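Local atomic coordinates of beta-mannosidase (PDB entry 4CVU), a protein that probably hydrolyses beta-linked mannose from the non-reducing ends of sugar chains, as a glycosylated fungal enzyme of glycoside hydrolase family 2. Residues Asp232-Arg237 / Ser529-Tyr534; Lys311-Arg316 / Gly347-Leu352; Asn417-Trp422 / Arg439-Trp444; Ile435-Gly440 / His478-Cys483. One frame throughout, in Å; residues are numbered along the deposited sequence. Where two conformers were deposited one is given.

Contact 1: Asp232-Arg237 / Ser529-Tyr534. With NAG (2-acetamido-2-deoxy-beta-D-glucopyranose), chain E.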
# COMPACT_ATOMS: atom_id res chain seq x y z
N ASP A 232 -23.59 36.33 19.92
CA ASP A 232 -22.98 36.10 21.23
C ASP A 232 -24.10 36.02 22.25
O ASP A 232 -24.81 37.02 22.47
CB ASP A 232 -21.99 37.22 21.55
CG ASP A 232 -21.24 37.01 22.89
OD1 ASP A 232 -21.72 36.25 23.77
OD2 ASP A 232 -20.16 37.66 23.06
N ILE A 233 -24.28 34.84 22.84
CA ILE A 233 -25.17 34.65 23.99
C ILE A 233 -24.29 34.41 25.20
O ILE A 233 -23.38 33.52 25.16
CB ILE A 233 -26.11 33.44 23.84
CG1 ILE A 233 -26.91 33.49 22.52
CG2 ILE A 233 -27.05 33.36 25.03
CD1 ILE A 233 -27.83 34.68 22.38
N ASP A 234 -24.49 35.22 26.23
CA ASP A 234 -23.69 35.14 27.46
C ASP A 234 -24.68 34.96 28.60
O ASP A 234 -25.44 35.89 28.93
CB ASP A 234 -22.85 36.39 27.64
CG ASP A 234 -21.72 36.22 28.66
OD1 ASP A 234 -21.36 35.07 29.04
OD2 ASP A 234 -21.18 37.25 29.08
N ILE A 235 -24.73 33.75 29.14
CA ILE A 235 -25.55 33.44 30.29
C ILE A 235 -24.63 33.33 31.49
O ILE A 235 -23.72 32.48 31.52
CB ILE A 235 -26.34 32.16 30.10
CG1 ILE A 235 -27.26 32.30 28.89
CG2 ILE A 235 -27.15 31.91 31.34
CD1 ILE A 235 -28.01 31.05 28.54
N PHE A 236 -24.83 34.22 32.45
CA PHE A 236 -23.98 34.30 33.64
C PHE A 236 -24.83 34.64 34.87
O PHE A 236 -26.01 34.97 34.74
CB PHE A 236 -22.87 35.34 33.45
CG PHE A 236 -23.36 36.69 33.03
CD1 PHE A 236 -23.73 36.95 31.71
CD2 PHE A 236 -23.44 37.72 33.96
CE1 PHE A 236 -24.18 38.18 31.34
CE2 PHE A 236 -23.90 38.97 33.59
CZ PHE A 236 -24.28 39.20 32.28
N ARG A 237 -24.23 34.53 36.05
CA ARG A 237 -24.89 34.93 37.28
C ARG A 237 -24.74 36.43 37.42
O ARG A 237 -23.71 37.01 37.05
CB ARG A 237 -24.27 34.23 38.50
CG ARG A 237 -24.47 32.70 38.55
CD ARG A 237 -25.84 32.33 39.08
NE ARG A 237 -26.05 30.89 39.17
CZ ARG A 237 -27.11 30.31 39.75
NH1 ARG A 237 -28.06 31.04 40.32
NH2 ARG A 237 -27.22 28.98 39.78
N SER A 529 -17.73 38.45 27.03
CA SER A 529 -18.10 37.34 27.92
C SER A 529 -17.86 37.70 29.38
O SER A 529 -16.77 38.16 29.73
CB SER A 529 -17.25 36.08 27.58
OG SER A 529 -17.73 34.95 28.27
N HIS A 530 -18.88 37.49 30.22
CA HIS A 530 -18.74 37.61 31.70
C HIS A 530 -18.53 36.22 32.35
O HIS A 530 -18.18 36.14 33.52
CB HIS A 530 -19.98 38.28 32.34
CG HIS A 530 -20.22 39.69 31.91
ND1 HIS A 530 -19.43 40.74 32.34
CD2 HIS A 530 -21.17 40.23 31.11
CE1 HIS A 530 -19.88 41.87 31.80
NE2 HIS A 530 -20.93 41.58 31.05
N SER A 531 -18.76 35.16 31.56
CA SER A 531 -18.88 33.81 32.07
C SER A 531 -17.60 32.94 31.94
O SER A 531 -17.40 32.00 32.71
CB SER A 531 -20.06 33.12 31.36
OG SER A 531 -19.87 33.07 29.97
N ILE A 532 -16.74 33.27 30.98
CA ILE A 532 -15.60 32.41 30.66
C ILE A 532 -14.28 32.98 31.16
O ILE A 532 -13.89 34.07 30.73
CB ILE A 532 -15.49 32.17 29.16
CG1 ILE A 532 -16.78 31.53 28.62
CG2 ILE A 532 -14.27 31.28 28.87
CD1 ILE A 532 -17.20 30.25 29.30
N SER A 533 -13.60 32.24 32.03
CA SER A 533 -12.31 32.66 32.61
C SER A 533 -11.15 32.54 31.61
O SER A 533 -11.27 31.88 30.57
CB SER A 533 -11.97 31.83 33.84
OG SER A 533 -12.99 31.88 34.80
N TYR A 534 -10.01 33.13 31.96
CA TYR A 534 -8.94 33.32 31.02
C TYR A 534 -7.62 33.11 31.66
O TYR A 534 -7.42 33.35 32.86
CB TYR A 534 -8.97 34.74 30.42
CG TYR A 534 -7.91 35.00 29.35
CD1 TYR A 534 -8.04 34.47 28.07
CD2 TYR A 534 -6.81 35.81 29.62
CE1 TYR A 534 -7.09 34.70 27.10
CE2 TYR A 534 -5.84 36.06 28.64
CZ TYR A 534 -5.99 35.50 27.38
OH TYR A 534 -5.04 35.72 26.41
C1 NAG E . -23.87 42.22 26.56
C2 NAG E . -23.40 43.25 27.59
C3 NAG E . -22.84 44.46 26.88
C4 NAG E . -21.70 44.03 25.94
C5 NAG E . -22.19 42.91 25.02
C6 NAG E . -21.13 42.26 24.15
C7 NAG E . -24.60 43.23 29.73
C8 NAG E . -25.83 43.66 30.48
N2 NAG E . -24.53 43.59 28.45
O3 NAG E . -22.36 45.35 27.86
O4 NAG E . -21.28 45.12 25.14
O5 NAG E . -22.76 41.87 25.77
O6 NAG E . -21.80 41.40 23.24
O7 NAG E . -23.73 42.59 30.31
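An edge strand of the immunoglobulin-like domain, 227-237, presents D234 and F236 to H530 and S531 in the loop between helix 506-528 and strand 534-535 of the catalytic barrel. D234 grips the loop with both carboxylate oxygens. OD2 takes the backbone N of H530 on its syn lone pair at 2.6 Å, in a fairly straight bond (164° at the hydrogen). OD1 receives the hydroxyl S531 OG at 2.7 Å, nearly in line with the C-O bond, and also the amide ND2 of N476, so the buried carboxylate is tied at both ends and its rotation is probably fixed. F236, two residues on, lies under H530: CB of the histidine sits over the ring face, a little toward CG, 3.9 Å from the centroid in a CH-pi contact, and CD2 comes over the rim, 3.5 Å from CZ. The two ring planes are inclined at 46°, neither stacked nor edge-to-face. Beyond the phenyl, H530 NE2 makes a weak hydrogen bond of 3.1 Å to O7, the acetamide oxygen of a NAG in a glycan attached to the protein, which R473 also binds. Docking of an accessory sandwich domain on the barrel in this way is typical of the family 2 architecture.

Contact 2: Lys311-Arg316 / Gly347-Leu352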
# COMPACT_ATOMS: atom_id res chain seq x y z
N LYS A 311 -33.10 24.85 34.98
CA LYS A 311 -32.38 23.67 35.42
C LYS A 311 -30.92 23.68 34.92
O LYS A 311 -30.66 24.08 33.79
CB LYS A 311 -33.08 22.42 34.90
CG LYS A 311 -34.44 22.19 35.56
CD LYS A 311 -35.12 20.98 34.96
CE LYS A 311 -36.51 20.80 35.52
NZ LYS A 311 -36.77 19.36 35.81
N LEU A 312 -29.98 23.28 35.78
CA LEU A 312 -28.55 23.44 35.53
C LEU A 312 -27.94 22.37 34.59
O LEU A 312 -28.33 21.22 34.59
CB LEU A 312 -27.76 23.50 36.84
CG LEU A 312 -28.13 24.61 37.83
CD1 LEU A 312 -27.11 24.73 38.95
CD2 LEU A 312 -28.26 25.95 37.13
N TRP A 313 -27.00 22.81 33.77
CA TRP A 313 -26.16 21.93 32.98
C TRP A 313 -25.00 21.45 33.85
O TRP A 313 -24.39 22.24 34.58
CB TRP A 313 -25.64 22.67 31.76
CG TRP A 313 -24.79 21.87 30.77
CD1 TRP A 313 -25.22 21.27 29.62
CD2 TRP A 313 -23.37 21.63 30.83
NE1 TRP A 313 -24.16 20.66 28.97
CE2 TRP A 313 -23.01 20.88 29.69
CE3 TRP A 313 -22.36 21.97 31.75
CZ2 TRP A 313 -21.71 20.45 29.45
CZ3 TRP A 313 -21.04 21.55 31.48
CH2 TRP A 313 -20.74 20.81 30.36
N TRP A 314 -24.73 20.15 33.76
CA TRP A 314 -23.57 19.54 34.40
C TRP A 314 -22.78 18.71 33.37
O TRP A 314 -23.35 18.20 32.39
CB TRP A 314 -24.02 18.61 35.54
CG TRP A 314 -24.83 19.29 36.60
CD1 TRP A 314 -26.19 19.39 36.62
CD2 TRP A 314 -24.36 19.93 37.79
NE1 TRP A 314 -26.59 20.05 37.74
CE2 TRP A 314 -25.50 20.40 38.48
CE3 TRP A 314 -23.10 20.15 38.35
CZ2 TRP A 314 -25.41 21.08 39.69
CZ3 TRP A 314 -23.00 20.82 39.56
CH2 TRP A 314 -24.16 21.28 40.22
N PRO A 315 -21.49 18.54 33.60
CA PRO A 315 -20.71 17.54 32.83
C PRO A 315 -21.21 16.09 33.03
O PRO A 315 -22.04 15.81 33.91
CB PRO A 315 -19.29 17.70 33.39
CG PRO A 315 -19.24 19.11 33.92
CD PRO A 315 -20.61 19.38 34.44
N ARG A 316 -20.73 15.19 32.19
CA ARG A 316 -21.09 13.77 32.31
C ARG A 316 -20.68 13.19 33.66
O ARG A 316 -19.63 13.54 34.21
CB ARG A 316 -20.52 12.93 31.15
CG ARG A 316 -19.02 13.02 30.85
CD ARG A 316 -18.69 12.17 29.58
NE ARG A 316 -19.27 10.84 29.70
CZ ARG A 316 -18.78 9.89 30.50
NH1 ARG A 316 -17.69 10.08 31.24
NH2 ARG A 316 -19.41 8.72 30.57
N GLY A 347 -26.87 26.49 27.68
CA GLY A 347 -27.01 25.90 29.01
C GLY A 347 -26.87 26.94 30.11
O GLY A 347 -26.22 27.99 29.91
N PHE A 348 -27.50 26.67 31.24
CA PHE A 348 -27.36 27.48 32.43
C PHE A 348 -26.39 26.79 33.35
O PHE A 348 -26.72 25.77 33.95
CB PHE A 348 -28.72 27.68 33.12
CG PHE A 348 -29.64 28.58 32.36
CD1 PHE A 348 -30.43 28.08 31.34
CD2 PHE A 348 -29.71 29.94 32.67
CE1 PHE A 348 -31.28 28.93 30.63
CE2 PHE A 348 -30.54 30.79 31.97
CZ PHE A 348 -31.33 30.28 30.95
N ARG A 349 -25.18 27.33 33.41
CA ARG A 349 -24.17 26.89 34.36
C ARG A 349 -23.06 27.90 34.49
O ARG A 349 -22.89 28.77 33.64
CB ARG A 349 -23.59 25.51 33.99
CG ARG A 349 -23.24 25.29 32.53
CD ARG A 349 -21.85 25.79 32.16
NE ARG A 349 -21.90 27.18 31.74
CZ ARG A 349 -21.06 27.73 30.87
NH1 ARG A 349 -20.12 27.01 30.29
NH2 ARG A 349 -21.20 29.02 30.57
N THR A 350 -22.32 27.78 35.58
CA THR A 350 -21.12 28.57 35.79
C THR A 350 -19.95 27.63 35.68
O THR A 350 -20.00 26.50 36.20
CB THR A 350 -21.10 29.28 37.16
OG1 THR A 350 -21.06 28.33 38.21
CG2 THR A 350 -22.31 30.22 37.30
N ILE A 351 -18.91 28.06 34.97
CA ILE A 351 -17.65 27.35 34.95
C ILE A 351 -16.52 28.31 35.22
O ILE A 351 -16.32 29.26 34.48
CB ILE A 351 -17.45 26.55 33.64
CG1 ILE A 351 -16.14 25.71 33.69
CG2 ILE A 351 -17.48 27.47 32.41
CD1 ILE A 351 -16.19 24.56 34.64
N LEU A 352 -15.81 28.07 36.32
CA LEU A 352 -14.71 28.88 36.76
C LEU A 352 -13.39 28.16 36.54
O LEU A 352 -13.26 26.97 36.90
CB LEU A 352 -14.84 29.12 38.27
CG LEU A 352 -13.69 29.91 38.93
CD1 LEU A 352 -13.68 31.34 38.45
CD2 LEU A 352 -13.86 29.86 40.44
O HOH W 1 -29.09 24.39 31.61
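F348 O accepts the backbone N of W313, at 3.0 Å and 167° at the hydrogen, and has the CA-H of L312 close by, in a CA-H...O contact with CA 3.4 Å away. The setting is the passage from the last strand of the immunoglobulin-like domain, 340-346, to strand 351-354, which leads into the barrel sheet. The two backbones run in the same direction here, and F348 is linked on both sides of L312 as in a parallel pair, except that the second link passes through a water. That water donates to K311 O at 2.7 Å and accepts from F348 N at 2.8 Å. G347 CA lies 4.5 Å from W313 CB; a beta carbon on it would be tight. R349 was deposited in two conformers; in the one described it lies beside W313, and CG, placed between the backbone N and the carbonyl carbon (chi1 44°), rests against W313 CE3 at 3.5 Å. The indole NE1 bonds to D437 O of helix 430-439. An alanine in place of W313 would probably leave D437 O without this donor and open a gap beside R349 CG. On the other side of the W313 amide, L312 CD2 comes to 3.5 Å from F348 O.

Contact 3: Asn417-Trp422 / Arg439-Trp444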
# COMPACT_ATOMS: atom_id res chain seq x y z
N ASN A 417 -14.13 13.74 31.63
CA ASN A 417 -15.06 14.84 31.74
C ASN A 417 -14.53 16.11 31.10
O ASN A 417 -15.24 17.11 31.08
CB ASN A 417 -15.50 15.08 33.19
CG ASN A 417 -14.34 15.28 34.11
OD1 ASN A 417 -13.34 15.81 33.70
ND2 ASN A 417 -14.44 14.76 35.32
N MET A 418 -13.33 16.03 30.50
CA MET A 418 -12.70 17.21 29.89
C MET A 418 -11.75 16.81 28.76
O MET A 418 -11.10 15.75 28.84
CB MET A 418 -11.90 18.00 30.97
CG MET A 418 -11.32 19.31 30.48
SD MET A 418 -10.46 20.21 31.81
CE MET A 418 -11.79 21.12 32.54
N LEU A 419 -11.75 17.63 27.71
CA LEU A 419 -10.69 17.70 26.73
C LEU A 419 -10.08 19.09 26.73
O LEU A 419 -10.79 20.11 26.81
CB LEU A 419 -11.18 17.36 25.29
CG LEU A 419 -11.78 15.99 25.07
CD1 LEU A 419 -12.49 15.91 23.71
CD2 LEU A 419 -10.74 14.91 25.16
N ARG A 420 -8.76 19.15 26.59
CA ARG A 420 -8.11 20.38 26.25
C ARG A 420 -7.98 20.48 24.76
O ARG A 420 -7.28 19.66 24.16
CB ARG A 420 -6.72 20.46 26.87
CG ARG A 420 -5.88 21.55 26.23
CD ARG A 420 -4.73 21.91 27.14
NE ARG A 420 -3.83 22.89 26.53
CZ ARG A 420 -2.55 22.69 26.22
NH1 ARG A 420 -1.93 21.54 26.42
NH2 ARG A 420 -1.86 23.69 25.69
N VAL A 421 -8.63 21.48 24.17
CA VAL A 421 -8.56 21.73 22.75
C VAL A 421 -7.29 22.54 22.48
O VAL A 421 -7.26 23.76 22.56
CB VAL A 421 -9.83 22.43 22.21
CG1 VAL A 421 -9.79 22.50 20.69
CG2 VAL A 421 -11.06 21.71 22.64
N TRP A 422 -6.24 21.80 22.14
CA TRP A 422 -4.88 22.25 22.03
C TRP A 422 -4.67 23.30 20.94
O TRP A 422 -5.22 23.19 19.86
CB TRP A 422 -4.01 21.01 21.73
CG TRP A 422 -2.56 21.33 21.42
CD1 TRP A 422 -1.57 21.55 22.35
CD2 TRP A 422 -1.97 21.49 20.14
NE1 TRP A 422 -0.38 21.80 21.71
CE2 TRP A 422 -0.60 21.78 20.35
CE3 TRP A 422 -2.45 21.44 18.83
CZ2 TRP A 422 0.29 22.02 19.29
CZ3 TRP A 422 -1.58 21.65 17.78
CH2 TRP A 422 -0.22 21.95 18.01
N ARG A 439 -23.23 15.81 25.32
CA ARG A 439 -22.62 14.69 26.03
C ARG A 439 -22.03 15.09 27.38
O ARG A 439 -21.73 14.22 28.20
CB ARG A 439 -21.48 14.08 25.18
CG ARG A 439 -21.97 13.38 23.93
CD ARG A 439 -20.80 12.99 23.05
NE ARG A 439 -21.22 12.28 21.83
CZ ARG A 439 -21.06 10.97 21.60
NH1 ARG A 439 -20.51 10.17 22.51
NH2 ARG A 439 -21.44 10.46 20.43
N GLY A 440 -21.78 16.36 27.59
CA GLY A 440 -21.20 16.80 28.87
C GLY A 440 -19.69 16.74 29.02
O GLY A 440 -19.18 16.49 30.12
N VAL A 441 -18.96 16.95 27.92
CA VAL A 441 -17.52 16.98 27.97
C VAL A 441 -17.08 18.44 28.02
O VAL A 441 -17.34 19.23 27.10
CB VAL A 441 -16.93 16.23 26.75
CG1 VAL A 441 -15.41 16.16 26.80
CG2 VAL A 441 -17.53 14.82 26.61
N LEU A 442 -16.40 18.85 29.11
CA LEU A 442 -15.89 20.22 29.18
C LEU A 442 -14.78 20.42 28.17
O LEU A 442 -13.92 19.52 28.05
CB LEU A 442 -15.34 20.53 30.60
CG LEU A 442 -16.44 20.67 31.66
CD1 LEU A 442 -15.85 20.80 33.07
CD2 LEU A 442 -17.30 21.88 31.35
N LEU A 443 -14.80 21.54 27.44
CA LEU A 443 -13.78 21.89 26.49
C LEU A 443 -12.94 23.09 26.93
O LEU A 443 -13.36 24.24 26.78
CB LEU A 443 -14.38 22.18 25.10
CG LEU A 443 -15.04 21.01 24.43
CD1 LEU A 443 -15.52 21.29 23.02
CD2 LEU A 443 -14.17 19.78 24.52
N TRP A 444 -11.76 22.83 27.43
CA TRP A 444 -10.84 23.88 27.71
C TRP A 444 -10.29 24.34 26.38
O TRP A 444 -9.56 23.63 25.79
CB TRP A 444 -9.76 23.32 28.62
CG TRP A 444 -8.39 23.90 28.58
CD1 TRP A 444 -7.84 24.76 27.68
CD2 TRP A 444 -7.40 23.69 29.57
NE1 TRP A 444 -6.57 25.05 28.02
CE2 TRP A 444 -6.26 24.41 29.18
CE3 TRP A 444 -7.33 22.91 30.70
CZ2 TRP A 444 -5.08 24.41 29.92
CZ3 TRP A 444 -6.16 22.93 31.45
CH2 TRP A 444 -5.06 23.64 31.04
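Both R420 and W444 carry CG anti to the backbone N (chi1 164° and 152°), and the two residues pair across parallel strands, 418-421 and 442-446, so that they leave the same face. These are neighbouring strands of the catalytic beta/alpha barrel, joined through helix 430-439 in a beta-alpha-beta crossover. The arginine stays extended from CG to NE and crosses the indole, CD standing 3.8 Å from the centroid of the five-membered ring, over its face, in a CH-pi contact. E446 OE2 then receives both NE of R420, in a salt bridge, and NE1 of W444, so one carboxylate oxygen probably helps hold the two side chains together. NH1 of R420 makes a further salt bridge to E594. An alanine in place of W444 would probably strip the arginine CD of its aromatic support and leave E446 without the indole donor. On the same face M418 reaches the ring edge, SD 4.3 Å from W444 CE3, while its bend at chi3 (-87°) brings CE to L442 CB at 4.1 Å. Four backbone bonds pair the strands, from L442 N to N417 O at 2.9 Å through to V421 N with W444 O at 2.8 Å. On the other face, toward helix 401-413, L419 meets two side chains: its CG touches V441 CG1 at 4.0 Å and its CB touches L443 CD2 at 3.9 Å.

Contact 4: Ile435-Gly440 / His478-Cys483. With CD (cadmium ion), chain V.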
# COMPACT_ATOMS: atom_id res chain seq x y z
N ILE A 435 -21.60 18.65 20.01
CA ILE A 435 -21.47 17.29 20.45
C ILE A 435 -21.01 17.31 21.91
O ILE A 435 -21.54 16.64 22.79
CB ILE A 435 -20.47 16.55 19.55
CG1 ILE A 435 -21.16 16.27 18.19
CG2 ILE A 435 -20.07 15.22 20.18
CD1 ILE A 435 -20.24 15.96 17.07
N ALA A 436 -20.03 18.13 22.18
CA ALA A 436 -19.53 18.26 23.57
C ALA A 436 -20.65 18.69 24.50
O ALA A 436 -20.95 18.02 25.48
CB ALA A 436 -18.39 19.26 23.57
N ASP A 437 -21.34 19.78 24.15
CA ASP A 437 -22.50 20.28 24.91
C ASP A 437 -23.46 19.19 25.39
O ASP A 437 -23.78 19.08 26.57
CB ASP A 437 -23.32 21.23 24.01
CG ASP A 437 -22.69 22.55 23.79
OD1 ASP A 437 -21.67 22.88 24.44
OD2 ASP A 437 -23.25 23.31 22.97
N GLU A 438 -23.95 18.39 24.44
CA GLU A 438 -24.98 17.42 24.75
C GLU A 438 -24.50 16.17 25.48
O GLU A 438 -25.30 15.54 26.17
CB GLU A 438 -25.71 17.02 23.47
CG GLU A 438 -24.86 16.22 22.53
CD GLU A 438 -25.43 16.21 21.12
OE1 GLU A 438 -26.45 16.89 20.90
OE2 GLU A 438 -24.83 15.58 20.22
N ARG A 439 -23.23 15.81 25.32
CA ARG A 439 -22.62 14.69 26.03
C ARG A 439 -22.03 15.09 27.38
O ARG A 439 -21.73 14.22 28.20
CB ARG A 439 -21.48 14.08 25.18
CG ARG A 439 -21.97 13.38 23.93
CD ARG A 439 -20.80 12.99 23.05
NE ARG A 439 -21.22 12.28 21.83
CZ ARG A 439 -21.06 10.97 21.60
NH1 ARG A 439 -20.51 10.17 22.51
NH2 ARG A 439 -21.44 10.46 20.43
N GLY A 440 -21.78 16.36 27.59
CA GLY A 440 -21.20 16.80 28.87
C GLY A 440 -19.69 16.74 29.02
O GLY A 440 -19.18 16.49 30.12
N HIS A 478 -21.91 28.08 24.04
CA HIS A 478 -21.78 26.65 24.25
C HIS A 478 -21.55 26.31 25.69
O HIS A 478 -20.56 26.77 26.28
CB HIS A 478 -20.63 26.10 23.40
CG HIS A 478 -20.95 26.03 21.95
ND1 HIS A 478 -21.87 25.14 21.45
CD2 HIS A 478 -20.50 26.75 20.90
CE1 HIS A 478 -21.95 25.28 20.14
NE2 HIS A 478 -21.16 26.27 19.78
N ALA A 479 -22.43 25.49 26.28
CA ALA A 479 -22.25 25.08 27.69
C ALA A 479 -20.96 24.29 27.95
O ALA A 479 -20.40 24.36 29.05
CB ALA A 479 -23.44 24.29 28.17
N SER A 480 -20.47 23.59 26.92
CA SER A 480 -19.21 22.81 27.05
C SER A 480 -17.96 23.70 27.19
O SER A 480 -16.94 23.25 27.72
CB SER A 480 -19.07 21.92 25.84
OG SER A 480 -18.62 22.69 24.76
N LEU A 481 -18.01 24.94 26.73
CA LEU A 481 -16.86 25.82 26.73
C LEU A 481 -16.48 26.08 28.17
O LEU A 481 -17.30 26.50 28.96
CB LEU A 481 -17.16 27.13 26.00
CG LEU A 481 -16.07 28.22 26.05
CD1 LEU A 481 -14.78 27.73 25.41
CD2 LEU A 481 -16.54 29.53 25.39
N ALA A 482 -15.22 25.84 28.52
CA ALA A 482 -14.84 25.85 29.92
C ALA A 482 -13.84 26.93 30.32
O ALA A 482 -13.69 27.25 31.51
CB ALA A 482 -14.31 24.48 30.27
N CYS A 483 -13.16 27.49 29.34
CA CYS A 483 -12.16 28.53 29.57
C CYS A 483 -11.54 28.89 28.22
O CYS A 483 -11.73 28.17 27.23
CB CYS A 483 -11.05 28.07 30.52
SG CYS A 483 -10.03 26.68 29.91
CD CD V . -26.20 15.95 18.35
O HOH W 2 -24.83 24.89 24.56
O HOH W 3 -28.13 16.18 16.88
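D437, in the last turn of helix 430-439, holds the turn H478-L481 almost entirely through its carboxylate. The hydrogen bonds come first. H478 ND1 donates to OD2 of D437 at 2.8 Å in a nearly linear bond, 177° at the hydrogen; the oxygen lies in the imidazole plane, while the donor meets it on the syn side, 27° out of the carboxylate plane. This is a histidine-carboxylate pair. OD1 receives S480 N at 2.8 Å on its anti side and, more weakly, the hydroxyl S480 OG at 3.1 Å. With CG of D437 anti to its carbonyl carbon (chi1 -73°), the group is carried toward the turn, where its two oxygens serve different residues. A water adds a bridge, accepting from A479 N at 3.0 Å and giving a weak bond to D437 OD2. The turn is type I, closed by L481 N to H478 O. Apolar contact is slight: A436 CB touches S480 CB at 3.6 Å. Metal binding involves the next helix residue, E438, whose carboxylate holds a cadmium ion with both oxygens, OE2 at 2.4 Å and OE1 at 2.7 Å, alongside a water. R345 also bonds to E438 OE1. The helix ends at R439, and G440 follows with a positive phi that suits glycine. I435 and R439 face F408 of helix 401-413, while S480 and A482 pair through their backbones with L443 of strand 442-446, so the turn ties this barrel helix to the start of strand 481-485.

How the contacts relate
Contact 1 spans the longest stretch of chain and encloses the others; contact 2 closes first, then contacts 3 and 4 follow, overlapping at R439 and G440. Contacts 3 and 4 have centres about 7 Å apart and share the barrel sheet, where L443 N bonds to S480 O between strands 442-446 and 481-485. Contact 2, about 9 Å from contact 4 between centres, lies against the end of helix 430-439, with a probable hydrogen bond from R316 N to G440 O. Contact 1, about 12 Å from contact 2, packs I235 on F348. Contacts 1 and 2 thus join the immunoglobulin-like domain to the catalytic barrel, and contacts 3 and 4 join successive beta-alpha units inside it.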